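Local structure of chromosome partition protein Smc (Pyrococcus furiosus, 3KTA) at residues E94-L99 against V122-D127; A102-V107 against R126-A131; S32-L37 against E49-P54; E22-L27 against A71-A76; D134-V139 against V149-E154. The protein is probably required for chromosome condensation and partitioning, this C-terminal piece forming part of the ABC-type ATPase head of the homodimer. All blocks are in the same frame, centred on the assembly; numbering follows the deposited sequence.

Contacts 1, 2 and 4 are buried, while contacts 3 and 5 are partly exposed beta hairpins at distant places in the chain, their centres about 38 Å apart. Contact 1, beside the nucleotide, is polar, built from hydrogen bonds, a carboxylate, a guanidinium and waters. Contact 2 shares Arg126 with it but is chiefly aliphatic, as is the helix pair of contact 4, which touches both. Contact 3 is nested in the chain loop closed by contact 4 and lays alanines on its phenylalanine; its other face carries a salt bridge. Contact 5 follows contact 2 along the chain and combines backbone bonds, waters and aliphatic packing.

Contact 1 of 5, residues E94-L99 against V122-D127; sequences EIDAHL and VITLRD
Arg126 and Thr124 hold the turn of Asp96 and Leu99 that runs from the Walker B strand into the D-loop of this ABC-type ATPase head. The guanidinium bonds come first: Arg126 meets Leu99 O end-on, NH1 and NH2 each 2.9 Å from that one oxygen, which lies in the guanidinium plane. NH2 also forms a salt bridge with Asp101. An alanine in place of Arg126 would probably leave Leu99 O without these two donors and Asp101 without this mate, letting the turn shift. Among hydroxyl bonds, Thr124 OG1, anti to its backbone N (chi1 -178°), donates to the syn lone pair of Asp96 OD2 at 2.7 Å. It also accepts from Arg126 N, closing an ST turn. In the backbone, Glu94 N donates to Ile123 O at 2.8 Å. One water links that carbonyl to Ile95 N; another joins Asp96 OD1 to Leu125 N. The apolar part is small, Glu94 CG lying 4.1 Å from Ile123 CG2, and the Glu94 side chain comes within about 4 Å of the bound bis(adenosine)-5'-pentaphosphate and of a magnesium ion. The Asp96 and Arg126 side chains run past one another in opposing senses, with Asp96 OD2 3.4 Å from Arg126 CG.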
# COMPACT_ATOMS: atom_id res chain seq x y z
N GLU B 94 8.29 -2.38 -1.37
CA GLU B 94 9.51 -2.89 -0.76
C GLU B 94 9.45 -2.91 0.78
O GLU B 94 10.36 -2.46 1.48
CB GLU B 94 10.75 -2.18 -1.32
CG GLU B 94 10.89 -2.37 -2.81
CD GLU B 94 12.22 -1.91 -3.36
OE1 GLU B 94 12.21 -1.23 -4.41
OE2 GLU B 94 13.28 -2.23 -2.76
N ILE B 95 8.37 -3.50 1.29
CA ILE B 95 8.13 -3.58 2.73
C ILE B 95 8.98 -4.66 3.35
O ILE B 95 9.04 -4.78 4.57
CB ILE B 95 6.64 -3.85 3.07
CG1 ILE B 95 6.13 -5.11 2.34
CG2 ILE B 95 5.78 -2.62 2.76
CD1 ILE B 95 5.12 -5.91 3.12
N ASP B 96 9.63 -5.46 2.50
CA ASP B 96 10.44 -6.59 2.96
C ASP B 96 11.90 -6.22 3.17
O ASP B 96 12.72 -7.08 3.52
CB ASP B 96 10.30 -7.80 2.02
CG ASP B 96 10.16 -7.42 0.55
OD1 ASP B 96 10.44 -6.28 0.16
OD2 ASP B 96 9.80 -8.31 -0.25
N ALA B 97 12.23 -4.95 2.99
CA ALA B 97 13.59 -4.50 3.29
C ALA B 97 13.97 -4.84 4.74
O ALA B 97 13.15 -4.74 5.66
CB ALA B 97 13.74 -3.01 3.03
N HIS B 98 15.22 -5.26 4.94
CA HIS B 98 15.73 -5.51 6.29
C HIS B 98 15.19 -6.79 6.94
O HIS B 98 15.46 -7.05 8.11
CB HIS B 98 15.47 -4.30 7.20
CG HIS B 98 15.75 -2.99 6.54
ND1 HIS B 98 14.91 -1.90 6.64
CD2 HIS B 98 16.77 -2.60 5.73
CE1 HIS B 98 15.40 -0.89 5.94
NE2 HIS B 98 16.53 -1.29 5.37
N LEU B 99 14.45 -7.59 6.17
CA LEU B 99 13.97 -8.87 6.69
C LEU B 99 14.67 -10.02 5.99
O LEU B 99 14.90 -9.97 4.78
CB LEU B 99 12.46 -9.02 6.49
CG LEU B 99 11.54 -8.07 7.26
CD1 LEU B 99 10.11 -8.20 6.75
CD2 LEU B 99 11.61 -8.37 8.74
N VAL B 122 2.17 -5.48 -4.59
CA VAL B 122 3.39 -5.48 -3.81
C VAL B 122 4.59 -5.32 -4.72
O VAL B 122 4.81 -6.14 -5.61
CB VAL B 122 3.54 -6.82 -3.04
CG1 VAL B 122 4.84 -6.86 -2.24
CG2 VAL B 122 2.34 -7.06 -2.11
N ILE B 123 5.37 -4.26 -4.51
CA ILE B 123 6.63 -4.08 -5.23
C ILE B 123 7.74 -4.73 -4.43
O ILE B 123 7.84 -4.49 -3.23
CB ILE B 123 6.96 -2.61 -5.39
CG1 ILE B 123 5.90 -1.91 -6.24
CG2 ILE B 123 8.36 -2.46 -6.01
CD1 ILE B 123 5.90 -0.38 -6.13
N THR B 124 8.54 -5.57 -5.07
CA THR B 124 9.54 -6.37 -4.33
C THR B 124 10.70 -6.82 -5.20
O THR B 124 10.54 -7.01 -6.41
CB THR B 124 8.88 -7.60 -3.67
OG1 THR B 124 9.86 -8.33 -2.91
CG2 THR B 124 8.27 -8.52 -4.72
N LEU B 125 11.87 -6.97 -4.58
CA LEU B 125 13.05 -7.52 -5.23
C LEU B 125 13.33 -8.93 -4.69
O LEU B 125 14.33 -9.56 -5.05
CB LEU B 125 14.28 -6.64 -4.96
CG LEU B 125 14.24 -5.21 -5.51
CD1 LEU B 125 15.60 -4.56 -5.34
CD2 LEU B 125 13.80 -5.22 -6.96
N ARG B 126 12.42 -9.43 -3.85
CA ARG B 126 12.66 -10.69 -3.14
C ARG B 126 11.90 -11.88 -3.73
O ARG B 126 10.65 -11.92 -3.73
CB ARG B 126 12.30 -10.56 -1.66
CG ARG B 126 12.99 -9.40 -0.96
CD ARG B 126 14.50 -9.66 -0.78
NE ARG B 126 14.72 -10.71 0.21
CZ ARG B 126 14.72 -10.51 1.52
NH1 ARG B 126 14.53 -9.30 2.02
NH2 ARG B 126 14.91 -11.54 2.35
N ASP B 127 12.65 -12.87 -4.20
CA ASP B 127 12.05 -14.09 -4.71
C ASP B 127 11.04 -14.74 -3.76
O ASP B 127 9.98 -15.18 -4.20
CB ASP B 127 13.12 -15.10 -5.18
CG ASP B 127 14.21 -15.35 -4.13
OD1 ASP B 127 14.00 -15.13 -2.92
OD2 ASP B 127 15.29 -15.81 -4.54
O HOH W 1 7.64 -5.64 -0.58
O HOH W 2 12.02 -5.69 -2.03

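Contact 2 of 5, residues A102-V107 against R126-A131; sequences ANVKRV and RDVMMA
Val104 meets three residues of the 126-131 segment at once, dividing its two methyls between them. Its CG1, set anti to the backbone N (chi1 175°), touches Val128 CG2 at 3.5 Å and Met129 CB at 3.8 Å, and both side chains cross it at about a right angle. Its CG2 lies over one face of the Arg126 guanidinium, whose NH2 is salt-bridged to Asp101; the methyl is 3.6 Å from NH2 and nearly as close to NH1 and CZ. One helical turn on, Val107 CG1 reaches the methyl of the selenomethionine Met129, 4.0 Å from CE, because the Met129 chain bends at both chi2 and chi3. At the margin Lys105 CD passes Val128 O at 4.1 Å, while the Lys105 ammonium turns to a salt bridge with Asp109. No hydrogen bond crosses between the two segments. The contact presses the short helix 127-130 against helix 101-114, the connection of a beta-alpha-beta crossover joining the parallel strands 89-93 and 119-123. Backbone bonds set the positions of the first shell: Arg126 is the N-cap residue, and its carbonyl oxygen accepts from Met129 N at 3.0 Å and from Met130 N. On helix 101-114, Asn103 OD1 takes a bond from Arg106 NH2, 2.8 Å away and well above the amide plane (67° out of it). Arg106 NE binds Leu27 O, tying this helix to the end of helix 4-27. Farther out, Leu72 and Leu75 of helix 67-84 pack on Val107, and Ala108 and Ile111 pack on Met129.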
# COMPACT_ATOMS: atom_id res chain seq x y z
N ALA B 102 13.43 -16.03 5.91
CA ALA B 102 12.49 -16.75 6.75
C ALA B 102 11.31 -15.85 7.09
O ALA B 102 10.16 -16.27 7.03
CB ALA B 102 13.16 -17.22 8.03
N ASN B 103 11.61 -14.62 7.45
CA ASN B 103 10.57 -13.67 7.80
C ASN B 103 9.77 -13.17 6.60
O ASN B 103 8.54 -13.01 6.69
CB ASN B 103 11.18 -12.50 8.58
CG ASN B 103 11.46 -12.87 10.02
OD1 ASN B 103 10.55 -13.25 10.75
ND2 ASN B 103 12.73 -12.79 10.42
N VAL B 104 10.45 -12.89 5.50
CA VAL B 104 9.72 -12.51 4.28
C VAL B 104 8.73 -13.60 3.85
O VAL B 104 7.60 -13.30 3.48
CB VAL B 104 10.68 -12.17 3.11
CG1 VAL B 104 9.90 -11.91 1.84
CG2 VAL B 104 11.54 -10.95 3.47
N LYS B 105 9.13 -14.87 3.92
CA LYS B 105 8.20 -15.95 3.57
C LYS B 105 6.94 -15.92 4.43
O LYS B 105 5.84 -16.14 3.92
CB LYS B 105 8.88 -17.33 3.67
CG LYS B 105 8.01 -18.53 3.25
CD LYS B 105 7.44 -18.35 1.85
CE LYS B 105 6.89 -19.66 1.27
NZ LYS B 105 5.97 -20.38 2.18
N ARG B 106 7.11 -15.67 5.72
CA ARG B 106 5.95 -15.65 6.62
C ARG B 106 5.04 -14.48 6.26
O ARG B 106 3.81 -14.61 6.29
CB ARG B 106 6.37 -15.64 8.09
CG ARG B 106 6.95 -17.00 8.50
CD ARG B 106 7.17 -17.10 10.00
NE ARG B 106 8.33 -16.35 10.43
CZ ARG B 106 9.55 -16.86 10.55
NH1 ARG B 106 9.78 -18.14 10.25
NH2 ARG B 106 10.54 -16.09 10.96
N VAL B 107 5.65 -13.36 5.90
CA VAL B 107 4.85 -12.21 5.45
C VAL B 107 4.11 -12.54 4.15
O VAL B 107 2.91 -12.25 4.01
CB VAL B 107 5.71 -10.95 5.31
CG1 VAL B 107 4.93 -9.81 4.63
CG2 VAL B 107 6.17 -10.52 6.68
N ARG B 126 12.42 -9.43 -3.85
CA ARG B 126 12.66 -10.69 -3.14
C ARG B 126 11.90 -11.88 -3.73
O ARG B 126 10.65 -11.92 -3.73
CB ARG B 126 12.30 -10.56 -1.66
CG ARG B 126 12.99 -9.40 -0.96
CD ARG B 126 14.50 -9.66 -0.78
NE ARG B 126 14.72 -10.71 0.21
CZ ARG B 126 14.72 -10.51 1.52
NH1 ARG B 126 14.53 -9.30 2.02
NH2 ARG B 126 14.91 -11.54 2.35
N ASP B 127 12.65 -12.87 -4.20
CA ASP B 127 12.05 -14.09 -4.71
C ASP B 127 11.04 -14.74 -3.76
O ASP B 127 9.98 -15.18 -4.20
CB ASP B 127 13.12 -15.10 -5.18
CG ASP B 127 14.21 -15.35 -4.13
OD1 ASP B 127 14.00 -15.13 -2.92
OD2 ASP B 127 15.29 -15.81 -4.54
N VAL B 128 11.36 -14.80 -2.46
CA VAL B 128 10.49 -15.48 -1.52
C VAL B 128 9.21 -14.68 -1.26
O VAL B 128 8.24 -15.23 -0.75
CB VAL B 128 11.19 -15.81 -0.18
CG1 VAL B 128 12.31 -16.78 -0.43
CG2 VAL B 128 11.76 -14.57 0.44
N MSE B 129 9.21 -13.40 -1.62
CA MSE B 129 7.99 -12.60 -1.57
C MSE B 129 7.11 -12.84 -2.79
O MSE B 129 5.88 -12.93 -2.64
CB MSE B 129 8.30 -11.10 -1.47
CG MSE B 129 7.04 -10.19 -1.55
SE MSE B 129 5.82 -10.40 -0.03
CE MSE B 129 6.63 -9.05 1.10
N MSE B 130 7.75 -12.94 -3.97
CA MSE B 130 7.15 -13.00 -5.32
C MSE B 130 6.52 -14.35 -5.68
O MSE B 130 5.56 -14.41 -6.46
CB MSE B 130 8.24 -12.61 -6.42
CG MSE B 130 8.94 -13.78 -7.39
SE MSE B 130 9.59 -12.82 -8.94
CE MSE B 130 7.92 -11.96 -9.42
N ALA B 131 7.07 -15.42 -5.12
CA ALA B 131 6.94 -16.75 -5.72
C ALA B 131 5.51 -17.24 -5.92
O ALA B 131 5.22 -17.92 -6.91
CB ALA B 131 7.73 -17.76 -4.90

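Contact 3 of 5, residues S32-L37 against E49-P54; sequences SARLIL and EIEAKP
Ser32-Leu37 and Glu49-Lys53 form an antiparallel strand pair at one side of the chain, partly buried, the strand axes approaching to 4.6 Å. Ser32-Lys53, Arg34-Glu51 and Ile36-Glu49 are the hydrogen-bonded pairs, each exchanging two backbone bonds. The shortest, Lys53 N to Ser32 O, measures 2.7 Å. On the face of Arg34 and Glu51, CG of Glu51 stands anti to its backbone N (chi1 170°), and the two side chains lie side by side. Arg34 NH2 and NE both bond Glu51 OE1, at 2.8 and 3.2 Å, making a salt bridge. OE1 lies in the guanidinium plane, yet both nitrogens meet it from above the same face of the carboxylate, the two planes being 60° apart. An alanine at Glu51 would probably leave the Arg34 guanidinium without this mate and free to turn. This is a beta hairpin, lying between helix 4-27 and helix 67-84 in the chain. Ile36 CD1 rests 3.7 Å from Glu51 CB, and Ile36 CG1 lies over a guanidinium face of Arg34, toward its rim. On the buried face Ala33 CB meets Ala52 CB at 3.8 Å and Leu35 CD2 meets Ile50 CG1 at 3.9 Å; Phe20 of helix 4-27 covers Ala33 and Leu35.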
# COMPACT_ATOMS: atom_id res chain seq x y z
N SER B 32 5.99 -12.77 21.15
CA SER B 32 4.62 -12.35 21.44
C SER B 32 4.53 -10.83 21.50
O SER B 32 5.53 -10.15 21.69
CB SER B 32 4.14 -12.95 22.76
OG SER B 32 4.83 -12.38 23.87
N ALA B 33 3.32 -10.31 21.32
CA ALA B 33 3.13 -8.87 21.42
C ALA B 33 1.69 -8.53 21.78
O ALA B 33 0.79 -9.35 21.59
CB ALA B 33 3.53 -8.18 20.12
N ARG B 34 1.49 -7.33 22.31
CA ARG B 34 0.17 -6.87 22.74
C ARG B 34 -0.09 -5.43 22.31
O ARG B 34 0.84 -4.62 22.19
CB ARG B 34 0.04 -6.90 24.27
CG ARG B 34 -0.03 -8.25 24.93
CD ARG B 34 -0.36 -8.06 26.42
NE ARG B 34 0.62 -7.20 27.09
CZ ARG B 34 0.32 -6.25 27.98
NH1 ARG B 34 -0.94 -6.00 28.30
NH2 ARG B 34 1.29 -5.54 28.54
N LEU B 35 -1.36 -5.12 22.10
CA LEU B 35 -1.84 -3.74 22.04
C LEU B 35 -2.38 -3.37 23.41
O LEU B 35 -3.06 -4.16 24.06
CB LEU B 35 -2.95 -3.58 21.00
CG LEU B 35 -2.64 -3.98 19.55
CD1 LEU B 35 -3.79 -3.56 18.66
CD2 LEU B 35 -1.33 -3.35 19.08
N ILE B 36 -2.07 -2.15 23.86
CA ILE B 36 -2.49 -1.70 25.18
C ILE B 36 -3.11 -0.32 25.10
O ILE B 36 -2.51 0.59 24.54
CB ILE B 36 -1.27 -1.62 26.11
CG1 ILE B 36 -0.52 -2.95 26.12
CG2 ILE B 36 -1.68 -1.20 27.52
CD1 ILE B 36 0.82 -2.89 26.81
N LEU B 37 -4.33 -0.17 25.62
CA LEU B 37 -4.93 1.17 25.71
C LEU B 37 -4.29 1.90 26.89
O LEU B 37 -4.23 1.36 27.99
CB LEU B 37 -6.44 1.07 25.90
CG LEU B 37 -7.22 0.57 24.68
CD1 LEU B 37 -8.67 0.27 25.00
CD2 LEU B 37 -7.12 1.58 23.53
N GLU B 49 -0.81 1.79 22.74
CA GLU B 49 0.60 1.44 22.74
C GLU B 49 0.82 0.04 22.20
O GLU B 49 -0.08 -0.77 22.21
CB GLU B 49 1.19 1.54 24.14
CG GLU B 49 1.95 2.84 24.42
CD GLU B 49 3.34 2.87 23.78
OE1 GLU B 49 3.56 2.22 22.74
OE2 GLU B 49 4.21 3.57 24.34
N ILE B 50 2.03 -0.22 21.73
CA ILE B 50 2.44 -1.56 21.34
C ILE B 50 3.51 -2.02 22.30
O ILE B 50 4.46 -1.28 22.56
CB ILE B 50 3.00 -1.58 19.90
CG1 ILE B 50 1.92 -1.19 18.90
CG2 ILE B 50 3.58 -2.96 19.56
CD1 ILE B 50 2.40 -1.04 17.48
N GLU B 51 3.36 -3.22 22.84
CA GLU B 51 4.38 -3.84 23.66
C GLU B 51 4.77 -5.19 23.08
O GLU B 51 3.95 -6.11 23.02
CB GLU B 51 3.89 -3.99 25.11
CG GLU B 51 4.79 -4.84 25.98
CD GLU B 51 4.13 -5.21 27.28
OE1 GLU B 51 3.72 -6.39 27.43
OE2 GLU B 51 4.01 -4.32 28.15
N ALA B 52 6.03 -5.33 22.68
CA ALA B 52 6.46 -6.54 22.01
C ALA B 52 7.60 -7.27 22.73
O ALA B 52 8.51 -6.65 23.29
CB ALA B 52 6.83 -6.25 20.57
N LYS B 53 7.54 -8.59 22.69
CA LYS B 53 8.60 -9.46 23.19
C LYS B 53 9.01 -10.33 22.03
O LYS B 53 8.48 -11.42 21.86
CB LYS B 53 8.05 -10.36 24.31
CG LYS B 53 7.44 -9.62 25.49
CD LYS B 53 6.80 -10.59 26.48
CE LYS B 53 6.22 -9.85 27.67
NZ LYS B 53 5.62 -10.79 28.66
N PRO B 54 9.95 -9.85 21.20
CA PRO B 54 10.40 -10.55 19.99
C PRO B 54 10.83 -11.99 20.26
O PRO B 54 10.61 -12.86 19.41
CB PRO B 54 11.58 -9.71 19.52
CG PRO B 54 11.28 -8.34 20.02
CD PRO B 54 10.59 -8.53 21.35

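Contact 4 of 5, residues E22-L27 against A71-A76; sequences EIFAKL and ALTALA
Phe24 turns the edge of its ring to helix 67-84, where Thr73 OG1 lies in the ring plane 3.5 Å from CE1 and Ala76 CB also sits near that plane. One face of the ring is covered by the 32-37/48-53 hairpin: Ala33 CB stands 3.4 Å from CG, and Ala52 CB is 4.0 Å from CZ on the same face. The ring gets there because CG is anti to the backbone N (chi1 -173°), which carries it to the side of the helix where hairpin and second helix meet. Around Ala76 the helices come closest in the backbone. Its CB faces Phe24 N at 3.9 Å, and Ile23 CG2 approaches Ala76 CA to 3.8 Å. Toward the end of helix 4-27, Leu27 CD1 reaches over the second helix, 4.1 Å from Leu72 O, and also approaches Leu75 CB and Ala76 CB. Leu72 CD2 answers at Leu27 CB from 4.4 Å. The short axes pass 9.1 Å apart and their directions differ by 141°, roughly antiparallel and strongly inclined. Helix 67-84 begins at the ABC signature sequence; the contact packs it on the long helix 4-27. Ala71, Ala74 and Leu75 also pack on Ile148 of the other chain. No hydrogen bond crosses between the two segments, and the Thr73 hydroxyl is bonded to Glu69 O in its own helix; the contact therefore depends on the fit of aliphatic groups and the ring edge, not on polar bonds.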
# COMPACT_ATOMS: atom_id res chain seq x y z
N GLU B 22 -2.05 -12.67 17.72
CA GLU B 22 -1.95 -13.92 16.98
C GLU B 22 -1.01 -13.77 15.78
O GLU B 22 -0.14 -14.61 15.52
CB GLU B 22 -3.32 -14.40 16.53
CG GLU B 22 -4.22 -14.82 17.69
CD GLU B 22 -5.62 -15.21 17.25
OE1 GLU B 22 -5.93 -15.11 16.05
OE2 GLU B 22 -6.41 -15.61 18.12
N ILE B 23 -1.18 -12.68 15.04
CA ILE B 23 -0.36 -12.45 13.86
C ILE B 23 1.11 -12.21 14.21
O ILE B 23 1.99 -12.73 13.55
CB ILE B 23 -0.92 -11.30 13.00
CG1 ILE B 23 -2.29 -11.68 12.46
CG2 ILE B 23 0.05 -10.98 11.85
CD1 ILE B 23 -3.08 -10.53 11.84
N PHE B 24 1.37 -11.44 15.26
CA PHE B 24 2.75 -11.21 15.68
C PHE B 24 3.45 -12.53 16.00
O PHE B 24 4.58 -12.76 15.58
CB PHE B 24 2.84 -10.28 16.88
CG PHE B 24 4.25 -9.89 17.24
CD1 PHE B 24 4.82 -8.74 16.72
CD2 PHE B 24 5.00 -10.69 18.08
CE1 PHE B 24 6.12 -8.38 17.04
CE2 PHE B 24 6.30 -10.35 18.40
CZ PHE B 24 6.86 -9.19 17.88
N ALA B 25 2.75 -13.41 16.72
CA ALA B 25 3.32 -14.70 17.11
C ALA B 25 3.58 -15.58 15.88
O ALA B 25 4.55 -16.33 15.85
CB ALA B 25 2.40 -15.42 18.10
N LYS B 26 2.72 -15.47 14.88
CA LYS B 26 2.90 -16.20 13.62
C LYS B 26 4.13 -15.71 12.86
O LYS B 26 4.95 -16.50 12.39
CB LYS B 26 1.65 -16.05 12.75
CG LYS B 26 1.60 -16.92 11.51
CD LYS B 26 0.15 -17.16 11.08
CE LYS B 26 -0.58 -15.83 10.86
NZ LYS B 26 -1.99 -16.03 10.38
N LEU B 27 4.26 -14.39 12.74
CA LEU B 27 5.35 -13.79 11.98
C LEU B 27 6.70 -13.96 12.69
O LEU B 27 7.74 -14.06 12.04
CB LEU B 27 5.08 -12.31 11.72
CG LEU B 27 3.90 -12.01 10.79
CD1 LEU B 27 3.73 -10.49 10.63
CD2 LEU B 27 4.09 -12.68 9.43
N ALA B 71 9.65 -3.56 11.33
CA ALA B 71 8.83 -3.89 10.16
C ALA B 71 7.83 -4.97 10.50
O ALA B 71 6.66 -4.86 10.17
CB ALA B 71 9.71 -4.34 8.99
N LEU B 72 8.29 -6.00 11.20
CA LEU B 72 7.39 -7.09 11.57
C LEU B 72 6.29 -6.64 12.51
O LEU B 72 5.15 -7.07 12.40
CB LEU B 72 8.15 -8.25 12.19
CG LEU B 72 8.97 -9.06 11.18
CD1 LEU B 72 9.72 -10.19 11.89
CD2 LEU B 72 8.08 -9.60 10.06
N THR B 73 6.65 -5.76 13.44
CA THR B 73 5.67 -5.23 14.37
C THR B 73 4.60 -4.41 13.64
O THR B 73 3.40 -4.57 13.89
CB THR B 73 6.38 -4.38 15.45
OG1 THR B 73 7.32 -5.20 16.15
CG2 THR B 73 5.37 -3.85 16.45
N ALA B 74 5.06 -3.54 12.73
CA ALA B 74 4.18 -2.72 11.90
C ALA B 74 3.30 -3.59 11.02
O ALA B 74 2.11 -3.31 10.86
CB ALA B 74 5.00 -1.77 11.05
N LEU B 75 3.88 -4.63 10.43
CA LEU B 75 3.11 -5.51 9.56
C LEU B 75 2.02 -6.26 10.33
O LEU B 75 0.89 -6.42 9.86
CB LEU B 75 4.03 -6.47 8.81
CG LEU B 75 4.77 -5.80 7.66
CD1 LEU B 75 5.93 -6.66 7.18
CD2 LEU B 75 3.81 -5.49 6.51
N ALA B 76 2.36 -6.71 11.53
CA ALA B 76 1.37 -7.40 12.36
C ALA B 76 0.20 -6.48 12.65
O ALA B 76 -0.94 -6.91 12.68
CB ALA B 76 2.00 -7.90 13.65

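Contact 5 of 5, residues D134-V139 against V149-E154; sequences DKIIGV and VSLSLE
The beta hairpin of strands 135-142 and 145-150 pairs Gly138 with Val149 and leads into helix 153-164. Gly138 and Val149 exchange two backbone bonds, Gly138 N to Val149 O at 2.7 Å and Val149 N to Gly138 O at 2.9 Å. Farther along, Leu151 N donates to Ile136 O at 3.0 Å, from above the carbonyl plane. Beyond it a water takes over, accepting from Ile136 N and donating to Leu151 O. A second water donates to Ile136 O and is hydrogen-bonded to Ser150 OG. Leu151 lays CD1 3.5 Å from Gly138 CA, on the side where any larger residue would carry its CB. Ile136 crosses Leu151 at about a right angle: CG2, anti to the backbone N, is 4.0 Å from Leu151 CB. The other branch of Ile136, ending in CD1, extends to Leu153 CA at 3.9 Å. Ser152, the N-cap of helix 153-164, uses OG to cap Lys155 N at the beginning of the helix that directly follows the hairpin. Ala156 of that helix then packs on both Ile136 and Leu151, while along its other edge strand 135-142 pairs in parallel with a strand of the second chain, carrying the sheet across the interface.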
# COMPACT_ATOMS: atom_id res chain seq x y z
N ASP B 134 -0.33 -14.17 -7.63
CA ASP B 134 -1.26 -14.62 -8.66
C ASP B 134 -0.85 -14.13 -10.04
O ASP B 134 -1.04 -14.83 -11.03
CB ASP B 134 -2.68 -14.14 -8.35
CG ASP B 134 -3.21 -14.68 -7.05
OD1 ASP B 134 -3.26 -15.92 -6.91
OD2 ASP B 134 -3.60 -13.88 -6.17
N LYS B 135 -0.33 -12.91 -10.09
CA LYS B 135 0.18 -12.31 -11.31
C LYS B 135 1.48 -11.55 -11.02
O LYS B 135 1.68 -11.05 -9.91
CB LYS B 135 -0.84 -11.32 -11.90
CG LYS B 135 -2.12 -11.99 -12.37
CD LYS B 135 -1.86 -12.74 -13.68
CE LYS B 135 -3.12 -13.44 -14.19
NZ LYS B 135 -2.88 -14.06 -15.52
N ILE B 136 2.34 -11.46 -12.03
CA ILE B 136 3.60 -10.74 -11.90
C ILE B 136 3.71 -9.71 -13.02
O ILE B 136 3.50 -10.02 -14.20
CB ILE B 136 4.81 -11.70 -12.00
CG1 ILE B 136 4.66 -12.86 -11.01
CG2 ILE B 136 6.10 -10.94 -11.79
CD1 ILE B 136 5.52 -14.09 -11.35
N ILE B 137 4.01 -8.48 -12.63
CA ILE B 137 4.24 -7.39 -13.57
C ILE B 137 5.72 -7.09 -13.58
O ILE B 137 6.33 -6.93 -12.53
CB ILE B 137 3.49 -6.11 -13.13
CG1 ILE B 137 1.98 -6.30 -13.21
CG2 ILE B 137 3.91 -4.90 -13.95
CD1 ILE B 137 1.25 -5.14 -12.61
N GLY B 138 6.31 -7.03 -14.78
CA GLY B 138 7.72 -6.70 -14.90
C GLY B 138 7.89 -5.27 -15.37
O GLY B 138 7.25 -4.86 -16.34
N VAL B 139 8.73 -4.51 -14.68
CA VAL B 139 9.05 -3.14 -15.07
C VAL B 139 10.50 -3.05 -15.57
O VAL B 139 11.42 -3.64 -14.98
CB VAL B 139 8.86 -2.15 -13.90
CG1 VAL B 139 9.11 -0.72 -14.35
CG2 VAL B 139 7.46 -2.28 -13.31
N VAL B 149 5.46 -5.31 -18.59
CA VAL B 149 5.01 -6.51 -19.26
C VAL B 149 4.49 -7.46 -18.19
O VAL B 149 4.75 -7.27 -17.00
CB VAL B 149 6.17 -7.19 -20.01
CG1 VAL B 149 6.75 -6.26 -21.06
CG2 VAL B 149 7.24 -7.64 -19.04
N SER B 150 3.72 -8.45 -18.61
CA SER B 150 3.35 -9.55 -17.74
C SER B 150 4.48 -10.57 -17.78
O SER B 150 5.05 -10.82 -18.84
CB SER B 150 2.04 -10.17 -18.24
OG SER B 150 1.88 -11.50 -17.77
N LEU B 151 4.82 -11.14 -16.63
CA LEU B 151 5.92 -12.10 -16.55
C LEU B 151 5.45 -13.43 -16.01
O LEU B 151 4.64 -13.49 -15.09
CB LEU B 151 7.02 -11.59 -15.61
CG LEU B 151 7.85 -10.37 -16.00
CD1 LEU B 151 8.80 -10.00 -14.85
CD2 LEU B 151 8.62 -10.61 -17.29
N SER B 152 6.00 -14.51 -16.56
CA SER B 152 5.90 -15.83 -15.93
C SER B 152 6.87 -15.89 -14.76
O SER B 152 7.79 -15.06 -14.66
CB SER B 152 6.30 -16.90 -16.94
OG SER B 152 7.65 -16.73 -17.32
N LEU B 153 6.68 -16.87 -13.89
CA LEU B 153 7.57 -17.06 -12.75
C LEU B 153 9.02 -17.31 -13.19
O LEU B 153 9.96 -16.74 -12.63
CB LEU B 153 7.09 -18.19 -11.86
CG LEU B 153 7.99 -18.45 -10.64
CD1 LEU B 153 8.18 -17.17 -9.83
CD2 LEU B 153 7.39 -19.54 -9.76
N GLU B 154 9.21 -18.15 -14.20
CA GLU B 154 10.56 -18.46 -14.65
C GLU B 154 11.28 -17.20 -15.12
O GLU B 154 12.46 -17.01 -14.81
CB GLU B 154 10.54 -19.53 -15.76
CG GLU B 154 11.91 -19.93 -16.29
CD GLU B 154 12.31 -19.13 -17.52
OE1 GLU B 154 11.41 -18.66 -18.25
OE2 GLU B 154 13.53 -18.99 -17.77
O HOH W 3 2.16 -13.38 -14.24
O HOH W 4 1.35 -11.44 -15.28